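Local structure of 2-ON-2 hemoglobin (Agrobacterium tumefaciens, 2XYK) at residues A[35-40]-A[87-92]; A[78-83]-A[123-128]. The protein binds heme b and, as a group II truncated (2/2) hemoglobin, probably binds and carries oxygen. All blocks are in the same frame, centred on the assembly; numbering follows the deposited sequence.

Contact 1: A[35-40]-A[87-92]; sequences AARCRA and PAERDE. With HEM (protoporphyrin IX containing Fe), chain C.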
loop_
_atom_site.group_PDB
_atom_site.type_symbol
_atom_site.label_atom_id
_atom_site.label_comp_id
_atom_site.label_asym_id
_atom_site.label_seq_id
_atom_site.Cartn_x
_atom_site.Cartn_y
_atom_site.Cartn_z
ATOM N N ALA A 35 -0.957 7.957 -13.683
ATOM C CA ALA A 35 -0.643 6.676 -13.064
ATOM C C ALA A 35 -0.800 5.526 -14.049
ATOM O O ALA A 35 -0.756 4.353 -13.661
ATOM C CB ALA A 35 -1.492 6.459 -11.799
ATOM N N ALA A 36 -0.909 5.872 -15.332
ATOM C CA ALA A 36 -1.148 4.903 -16.413
ATOM C C ALA A 36 -0.102 3.768 -16.536
ATOM O O ALA A 36 -0.453 2.583 -16.779
ATOM C CB ALA A 36 -1.317 5.639 -17.755
ATOM N N ARG A 37 1.177 4.110 -16.374
ATOM C CA ARG A 37 2.223 3.064 -16.356
ATOM C C ARG A 37 2.034 2.056 -15.231
ATOM O O ARG A 37 2.095 0.847 -15.481
ATOM C CB ARG A 37 3.644 3.668 -16.313
ATOM C CG ARG A 37 4.227 3.983 -17.704
ATOM C CD ARG A 37 3.374 4.982 -18.437
ATOM N NE ARG A 37 2.996 6.116 -17.574
ATOM C CZ ARG A 37 2.313 7.181 -17.983
ATOM N NH1 ARG A 37 1.899 7.265 -19.242
ATOM N NH2 ARG A 37 2.029 8.164 -17.138
ATOM N N CYS A 38 1.824 2.545 -14.002
ATOM C CA CYS A 38 1.595 1.661 -12.849
ATOM C C CYS A 38 0.300 0.854 -13.065
ATOM O O CYS A 38 0.241 -0.340 -12.770
ATOM C CB CYS A 38 1.519 2.458 -11.538
ATOM S SG CYS A 38 1.186 1.474 -10.063
ATOM N N ARG A 39 -0.720 1.510 -13.616
ATOM C CA ARG A 39 -1.973 0.816 -13.920
ATOM C C ARG A 39 -1.789 -0.315 -14.970
ATOM O O ARG A 39 -2.392 -1.375 -14.859
ATOM C CB ARG A 39 -3.034 1.835 -14.384
ATOM C CG ARG A 39 -4.413 1.223 -14.640
ATOM C CD ARG A 39 -4.914 0.482 -13.390
ATOM N NE ARG A 39 -6.203 -0.186 -13.579
ATOM C CZ ARG A 39 -6.371 -1.484 -13.815
ATOM N NH1 ARG A 39 -5.330 -2.300 -13.906
ATOM N NH2 ARG A 39 -7.596 -1.979 -13.929
ATOM N N ALA A 40 -0.949 -0.072 -15.966
ATOM C CA ALA A 40 -0.741 -1.001 -17.078
ATOM C C ALA A 40 -0.246 -2.379 -16.665
ATOM O O ALA A 40 -0.567 -3.360 -17.321
ATOM C CB ALA A 40 0.207 -0.373 -18.157
ATOM N N PRO A 87 11.394 3.029 -13.114
ATOM C CA PRO A 87 11.215 4.271 -12.335
ATOM C C PRO A 87 9.778 4.792 -12.447
ATOM O O PRO A 87 9.222 5.258 -11.473
ATOM C CB PRO A 87 12.186 5.257 -12.993
ATOM C CG PRO A 87 13.211 4.392 -13.701
ATOM C CD PRO A 87 12.487 3.131 -14.101
ATOM N N ALA A 88 9.175 4.665 -13.628
ATOM C CA ALA A 88 7.830 5.193 -13.878
ATOM C C ALA A 88 6.745 4.456 -13.084
ATOM O O ALA A 88 5.889 5.091 -12.452
ATOM C CB ALA A 88 7.499 5.195 -15.399
ATOM N N GLU A 89 6.797 3.121 -13.098
ATOM C CA GLU A 89 5.814 2.312 -12.379
ATOM C C GLU A 89 5.981 2.627 -10.918
ATOM O O GLU A 89 4.998 2.807 -10.209
ATOM C CB GLU A 89 5.982 0.794 -12.652
ATOM C CG GLU A 89 5.581 0.381 -14.071
ATOM C CD GLU A 89 6.562 0.874 -15.156
ATOM O OE1 GLU A 89 7.750 1.007 -14.847
ATOM O OE2 GLU A 89 6.145 1.133 -16.312
ATOM N N ARG A 90 7.241 2.728 -10.496
ATOM C CA ARG A 90 7.594 3.048 -9.121
ATOM C C ARG A 90 7.051 4.403 -8.648
ATOM O O ARG A 90 6.409 4.454 -7.606
ATOM C CB ARG A 90 9.103 2.954 -8.914
ATOM C CG ARG A 90 9.624 3.483 -7.554
ATOM C CD ARG A 90 11.112 3.919 -7.739
ATOM N NE ARG A 90 11.235 5.260 -8.346
ATOM C CZ ARG A 90 12.293 5.692 -9.031
ATOM N NH1 ARG A 90 13.329 4.895 -9.238
ATOM N NH2 ARG A 90 12.315 6.934 -9.509
ATOM N N ASP A 91 7.336 5.490 -9.376
ATOM C CA ASP A 91 6.931 6.828 -8.911
ATOM C C ASP A 91 5.415 7.044 -8.997
ATOM O O ASP A 91 4.848 7.834 -8.231
ATOM C CB ASP A 91 7.634 7.929 -9.704
ATOM C CG ASP A 91 9.132 7.939 -9.487
ATOM O OD1 ASP A 91 9.620 7.384 -8.465
ATOM O OD2 ASP A 91 9.822 8.495 -10.357
ATOM N N GLU A 92 4.769 6.359 -9.941
ATOM C CA GLU A 92 3.311 6.439 -10.118
ATOM C C GLU A 92 2.538 5.670 -9.051
ATOM O O GLU A 92 1.432 6.082 -8.674
ATOM C CB GLU A 92 2.907 5.978 -11.520
ATOM C CG GLU A 92 3.359 6.958 -12.615
ATOM C CD GLU A 92 3.026 6.461 -14.027
ATOM O OE1 GLU A 92 2.268 5.485 -14.169
ATOM O OE2 GLU A 92 3.512 7.066 -14.982
HETATM C CHA HEM C . 1.270 -6.891 -5.613
HETATM C CHB HEM C . 3.065 -3.183 -8.310
HETATM C CHC HEM C . 5.273 -1.506 -4.287
HETATM C CHD HEM C . 2.557 -4.451 -1.578
HETATM C C1A HEM C . 1.622 -6.082 -6.688
HETATM C C2A HEM C . 1.366 -6.361 -8.090
HETATM C C3A HEM C . 1.859 -5.361 -8.829
HETATM C C4A HEM C . 2.443 -4.380 -7.929
HETATM C CMA HEM C . 1.846 -5.192 -10.384
HETATM C CAA HEM C . 0.635 -7.638 -8.576
HETATM C CBA HEM C . -0.879 -7.421 -8.338
HETATM C CGA HEM C . -1.694 -8.699 -8.134
HETATM O O1A HEM C . -1.155 -9.828 -7.942
HETATM O O2A HEM C . -2.944 -8.591 -8.147
HETATM C C1B HEM C . 3.859 -2.407 -7.477
HETATM C C2B HEM C . 4.686 -1.257 -7.828
HETATM C C3B HEM C . 5.284 -0.814 -6.698
HETATM C C4B HEM C . 4.856 -1.661 -5.602
HETATM C CMB HEM C . 4.849 -0.633 -9.224
HETATM C CAB HEM C . 6.267 0.372 -6.510
HETATM C CBB HEM C . 7.535 0.273 -6.920
HETATM C C1C HEM C . 4.711 -2.115 -3.200
HETATM C C2C HEM C . 4.974 -1.787 -1.824
HETATM C C3C HEM C . 4.220 -2.585 -1.054
HETATM C C4C HEM C . 3.460 -3.456 -1.941
HETATM C CMC HEM C . 5.976 -0.679 -1.416
HETATM C CAC HEM C . 4.172 -2.602 0.501
HETATM C CBC HEM C . 3.907 -1.469 1.190
HETATM C C1D HEM C . 2.020 -5.449 -2.371
HETATM C C2D HEM C . 1.340 -6.651 -1.910
HETATM C C3D HEM C . 0.946 -7.407 -3.168
HETATM C C4D HEM C . 1.419 -6.603 -4.268
HETATM C CMD HEM C . 1.068 -7.061 -0.442
HETATM C CAD HEM C . 0.199 -8.762 -3.256
HETATM C CBD HEM C . 1.329 -9.798 -3.251
HETATM C CGD HEM C . 0.808 -11.192 -3.525
HETATM O O1D HEM C . 0.582 -11.553 -4.712
HETATM O O2D HEM C . 0.615 -11.923 -2.534
HETATM N NA HEM C . 2.277 -4.867 -6.624
HETATM N NB HEM C . 3.980 -2.604 -6.110
HETATM N NC HEM C . 3.796 -3.137 -3.245
HETATM N ND HEM C . 2.033 -5.463 -3.754
HETATM FE FE HEM C . 3.040 -4.042 -4.909
HETATM O O HOH W 1 3.812 0.067 -17.473
HETATM O O HOH W 2 1.458 -2.948 -4.703
#

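Contact 2: A[78-83]-A[123-128]; sequences RRHFVA and FHMQNQ. With HEM (protoporphyrin IX containing Fe), chain C.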
loop_
_atom_site.group_PDB
_atom_site.type_symbol
_atom_site.label_atom_id
_atom_site.label_comp_id
_atom_site.label_asym_id
_atom_site.label_seq_id
_atom_site.Cartn_x
_atom_site.Cartn_y
_atom_site.Cartn_z
ATOM N N ARG A 78 10.540 -10.669 -4.469
ATOM C CA ARG A 78 10.252 -11.821 -5.300
ATOM C C ARG A 78 8.853 -11.770 -5.953
ATOM O O ARG A 78 8.735 -12.037 -7.156
ATOM C CB ARG A 78 10.509 -13.120 -4.508
ATOM C CG ARG A 78 9.625 -14.298 -4.837
ATOM C CD ARG A 78 10.304 -15.628 -4.470
ATOM N NE ARG A 78 9.920 -16.683 -5.422
ATOM C CZ ARG A 78 10.297 -17.968 -5.354
ATOM N NH1 ARG A 78 11.083 -18.399 -4.369
ATOM N NH2 ARG A 78 9.881 -18.833 -6.280
ATOM N N ARG A 79 7.813 -11.411 -5.178
ATOM C CA ARG A 79 6.428 -11.410 -5.659
ATOM C C ARG A 79 6.275 -10.345 -6.736
ATOM O O ARG A 79 5.508 -10.519 -7.689
ATOM C CB ARG A 79 5.396 -11.224 -4.511
ATOM C CG ARG A 79 5.307 -12.444 -3.587
ATOM C CD ARG A 79 4.227 -12.425 -2.491
ATOM N NE ARG A 79 4.025 -13.819 -2.027
ATOM C CZ ARG A 79 3.572 -14.206 -0.836
ATOM N NH1 ARG A 79 3.279 -13.322 0.105
ATOM N NH2 ARG A 79 3.438 -15.493 -0.556
ATOM N N HIS A 80 7.056 -9.269 -6.605
ATOM C CA HIS A 80 6.990 -8.139 -7.543
ATOM C C HIS A 80 7.857 -8.340 -8.765
ATOM O O HIS A 80 7.694 -7.654 -9.763
ATOM C CB HIS A 80 7.415 -6.855 -6.865
ATOM C CG HIS A 80 6.350 -6.248 -6.025
ATOM N ND1 HIS A 80 6.087 -6.672 -4.740
ATOM C CD2 HIS A 80 5.470 -5.258 -6.287
ATOM C CE1 HIS A 80 5.096 -5.959 -4.243
ATOM N NE2 HIS A 80 4.708 -5.089 -5.160
ATOM N N PHE A 81 8.774 -9.302 -8.679
ATOM C CA PHE A 81 9.635 -9.639 -9.810
ATOM C C PHE A 81 8.856 -10.062 -11.075
ATOM O O PHE A 81 9.406 -9.997 -12.173
ATOM C CB PHE A 81 10.659 -10.712 -9.422
ATOM C CG PHE A 81 11.804 -10.849 -10.410
ATOM C CD1 PHE A 81 12.764 -9.853 -10.525
ATOM C CD2 PHE A 81 11.921 -11.989 -11.214
ATOM C CE1 PHE A 81 13.831 -9.982 -11.442
ATOM C CE2 PHE A 81 12.982 -12.127 -12.115
ATOM C CZ PHE A 81 13.935 -11.120 -12.222
ATOM N N VAL A 82 7.593 -10.495 -10.923
ATOM C CA VAL A 82 6.774 -10.924 -12.089
ATOM C C VAL A 82 6.256 -9.744 -12.926
ATOM O O VAL A 82 5.829 -9.925 -14.071
ATOM C CB VAL A 82 5.562 -11.816 -11.658
ATOM C CG1 VAL A 82 6.072 -13.047 -10.933
ATOM C CG2 VAL A 82 4.565 -11.010 -10.758
ATOM N N ALA A 83 6.307 -8.537 -12.356
ATOM C CA ALA A 83 5.909 -7.336 -13.082
ATOM C C ALA A 83 7.163 -6.586 -13.475
ATOM O O ALA A 83 8.157 -6.650 -12.763
ATOM C CB ALA A 83 4.992 -6.453 -12.235
ATOM N N PHE A 123 11.088 1.658 -3.620
ATOM C CA PHE A 123 12.361 1.746 -4.365
ATOM C C PHE A 123 13.033 0.374 -4.436
ATOM O O PHE A 123 13.607 -0.001 -5.460
ATOM C CB PHE A 123 13.295 2.795 -3.770
ATOM C CG PHE A 123 13.098 4.177 -4.361
ATOM C CD1 PHE A 123 12.055 4.990 -3.936
ATOM C CD2 PHE A 123 13.977 4.660 -5.316
ATOM C CE1 PHE A 123 11.875 6.270 -4.481
ATOM C CE2 PHE A 123 13.823 5.920 -5.852
ATOM C CZ PHE A 123 12.756 6.733 -5.438
ATOM N N HIS A 124 12.900 -0.381 -3.356
ATOM C CA HIS A 124 13.367 -1.747 -3.308
ATOM C C HIS A 124 12.596 -2.747 -4.210
ATOM O O HIS A 124 13.133 -3.820 -4.537
ATOM C CB HIS A 124 13.398 -2.214 -1.854
ATOM C CG HIS A 124 14.314 -3.381 -1.621
ATOM N ND1 HIS A 124 15.673 -3.306 -1.830
ATOM C CD2 HIS A 124 14.062 -4.652 -1.215
ATOM C CE1 HIS A 124 16.222 -4.491 -1.584
ATOM N NE2 HIS A 124 15.264 -5.326 -1.205
ATOM N N MET A 125 11.349 -2.431 -4.602
ATOM C CA MET A 125 10.576 -3.347 -5.489
ATOM C C MET A 125 10.954 -3.133 -6.934
ATOM O O MET A 125 10.712 -3.990 -7.767
ATOM C CB MET A 125 9.046 -3.161 -5.377
ATOM C CG MET A 125 8.460 -3.418 -3.999
ATOM S SD MET A 125 8.859 -5.073 -3.370
ATOM C CE MET A 125 10.405 -4.776 -2.472
ATOM N N GLN A 126 11.509 -1.966 -7.238
ATOM C CA GLN A 126 11.864 -1.634 -8.619
ATOM C C GLN A 126 12.855 -2.698 -9.128
ATOM O O GLN A 126 13.809 -3.071 -8.413
ATOM C CB GLN A 126 12.432 -0.204 -8.696
ATOM C CG GLN A 126 12.932 0.208 -10.086
ATOM C CD GLN A 126 13.808 1.464 -10.082
ATOM O OE1 GLN A 126 13.776 2.272 -9.148
ATOM N NE2 GLN A 126 14.584 1.641 -11.160
ATOM N N ASN A 127 12.587 -3.237 -10.318
ATOM C CA ASN A 127 13.382 -4.360 -10.826
ATOM C C ASN A 127 13.922 -4.137 -12.232
ATOM O O ASN A 127 14.474 -5.054 -12.843
ATOM C CB ASN A 127 12.628 -5.714 -10.697
ATOM C CG ASN A 127 11.206 -5.682 -11.270
ATOM O OD1 ASN A 127 10.267 -6.249 -10.684
ATOM N ND2 ASN A 127 11.049 -5.073 -12.428
ATOM N N GLN A 128 13.789 -2.897 -12.708
ATOM C CA GLN A 128 14.165 -2.516 -14.060
ATOM C C GLN A 128 14.750 -1.107 -14.094
ATOM O O GLN A 128 14.237 -0.186 -13.427
ATOM C CB GLN A 128 12.912 -2.494 -14.929
ATOM C CG GLN A 128 12.980 -3.320 -16.153
ATOM C CD GLN A 128 11.644 -3.374 -16.861
ATOM O OE1 GLN A 128 11.003 -2.346 -17.083
ATOM N NE2 GLN A 128 11.219 -4.574 -17.228
HETATM C CHA HEM C . 1.270 -6.891 -5.613
HETATM C CHB HEM C . 3.065 -3.183 -8.310
HETATM C CHC HEM C . 5.273 -1.506 -4.287
HETATM C CHD HEM C . 2.557 -4.451 -1.578
HETATM C C1A HEM C . 1.622 -6.082 -6.688
HETATM C C2A HEM C . 1.366 -6.361 -8.090
HETATM C C3A HEM C . 1.859 -5.361 -8.829
HETATM C C4A HEM C . 2.443 -4.380 -7.929
HETATM C CMA HEM C . 1.846 -5.192 -10.384
HETATM C CAA HEM C . 0.635 -7.638 -8.576
HETATM C CBA HEM C . -0.879 -7.421 -8.338
HETATM C CGA HEM C . -1.694 -8.699 -8.134
HETATM O O1A HEM C . -1.155 -9.828 -7.942
HETATM O O2A HEM C . -2.944 -8.591 -8.147
HETATM C C1B HEM C . 3.859 -2.407 -7.477
HETATM C C2B HEM C . 4.686 -1.257 -7.828
HETATM C C3B HEM C . 5.284 -0.814 -6.698
HETATM C C4B HEM C . 4.856 -1.661 -5.602
HETATM C CMB HEM C . 4.849 -0.633 -9.224
HETATM C CAB HEM C . 6.267 0.372 -6.510
HETATM C CBB HEM C . 7.535 0.273 -6.920
HETATM C C1C HEM C . 4.711 -2.115 -3.200
HETATM C C2C HEM C . 4.974 -1.787 -1.824
HETATM C C3C HEM C . 4.220 -2.585 -1.054
HETATM C C4C HEM C . 3.460 -3.456 -1.941
HETATM C CMC HEM C . 5.976 -0.679 -1.416
HETATM C CAC HEM C . 4.172 -2.602 0.501
HETATM C CBC HEM C . 3.907 -1.469 1.190
HETATM C C1D HEM C . 2.020 -5.449 -2.371
HETATM C C2D HEM C . 1.340 -6.651 -1.910
HETATM C C3D HEM C . 0.946 -7.407 -3.168
HETATM C C4D HEM C . 1.419 -6.603 -4.268
HETATM C CMD HEM C . 1.068 -7.061 -0.442
HETATM C CAD HEM C . 0.199 -8.762 -3.256
HETATM C CBD HEM C . 1.329 -9.798 -3.251
HETATM C CGD HEM C . 0.808 -11.192 -3.525
HETATM O O1D HEM C . 0.582 -11.553 -4.712
HETATM O O2D HEM C . 0.615 -11.923 -2.534
HETATM N NA HEM C . 2.277 -4.867 -6.624
HETATM N NB HEM C . 3.980 -2.604 -6.110
HETATM N NC HEM C . 3.796 -3.137 -3.245
HETATM N ND HEM C . 2.033 -5.463 -3.754
HETATM FE FE HEM C . 3.040 -4.042 -4.909
HETATM O O HOH W 2 1.458 -2.948 -4.703
#

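Contact 1: A[35-40]-A[87-92]
Along the vinyl-bearing edge of the heme pocket of this 2/2 globin, the N-terminal turn of helix 36-41 is seated across the first turns of helix 87-104. The short axes cross at -102°, 7.7 Å apart at their closest, with Cys38 over Glu89 and Ala35 over Glu92. Glu92 CG stands anti to the carbonyl carbon and the chain runs out straight (chi2 177°), so the carboxylate reaches the start of the other helix. There Glu92 OE1 accepts the backbone N-H of Cys38 at 3.0 Å, with the donor above the carboxylate plane. A carboxylate suits this place, because the first N-H groups of a helix have no carbonyl of a preceding turn to pair with, and the helix dipole would favour the ionised form. Glu92 OE2 takes both NE and NH2 of Arg37, each at 2.8 Å. This is a side-on salt bridge to a single oxygen lying in the guanidinium plane, while the two flat groups are turned 67° apart. Bends at chi2 and chi3 fold Arg37 back so that Ala36 CB lies over one guanidinium face. In the compact truncated-globin fold, small residues let helices come this close: Cys38 CB rests 3.7 Å from Glu89 O and 3.8 Å from Glu92 CB. Glu89, bent at chi2, lays its CG against Arg37 O; its OE1 accepts from Gly86 N, and a water donates to both OE2 and Arg37 O. On the heme side, Arg90 CA approaches the vinyl carbon CBB to 3.5 Å.

Contact 2: A[78-83]-A[123-128]
His80 NE2 binds the heme iron at 2.0 Å, the proximal bond of a globin, and a water holds the other axial position at 1.9 Å from FE. Over one imidazole face lies Met125: its CG sits almost on the ring normal, 4.0 Å from the His80 ring centroid, in a CH-pi contact, and SD, still over the face but displaced toward ND1 (3.5 Å from His80 ND1), adds a sulfur-aromatic contact. Two successive bends, chi2 -56° and chi3 91°, curl the thioether against the ring, while Met125 CG also touches the porphyrin meso carbon CHC at 3.7 Å. A flexible, polarisable methionine suits this wedge between imidazole and porphyrin. In the next shell, Leu76 O accepts from His80 ND1, fixing the ring's rotation, and Ala83, small enough to face the heme, sets CB 3.9 Å from its methyl CMA. A type I turn from His80 to Ala83 brings the chain round beside Asn127, whose amide group lies close to the carbonyl oxygens of both residues and whose CB meets Phe81 CD1 at 4.1 Å. With the ND1 hydrogen engaged by a backbone carbonyl, the imidazole probably gains some imidazolate character and becomes a stronger donor to iron.

From the N terminus the chain runs through helices 8-12 and 14-31 to 35-40, then through helices 47-60 and 66-71 to 78-83, enters helix 87-104 at 87-92, and via helix 108-125 reaches 123-128 near the C terminus. Contact 1 closes a loop of 46 intervening residues and contact 2 one of 39. Their segments alternate, so the two loops cross rather than nest. Contact 1 ties helix 36-41 to the start of helix 87-104; contact 2 ties the proximal helix 76-80 to the end of helix 108-125. The centres lie 13 Å apart, both contacts touch the heme, and they meet directly where Arg90 NH1 probably hydrogen-bonds Gln126 OE1 and Phe123 packs against the same guanidinium.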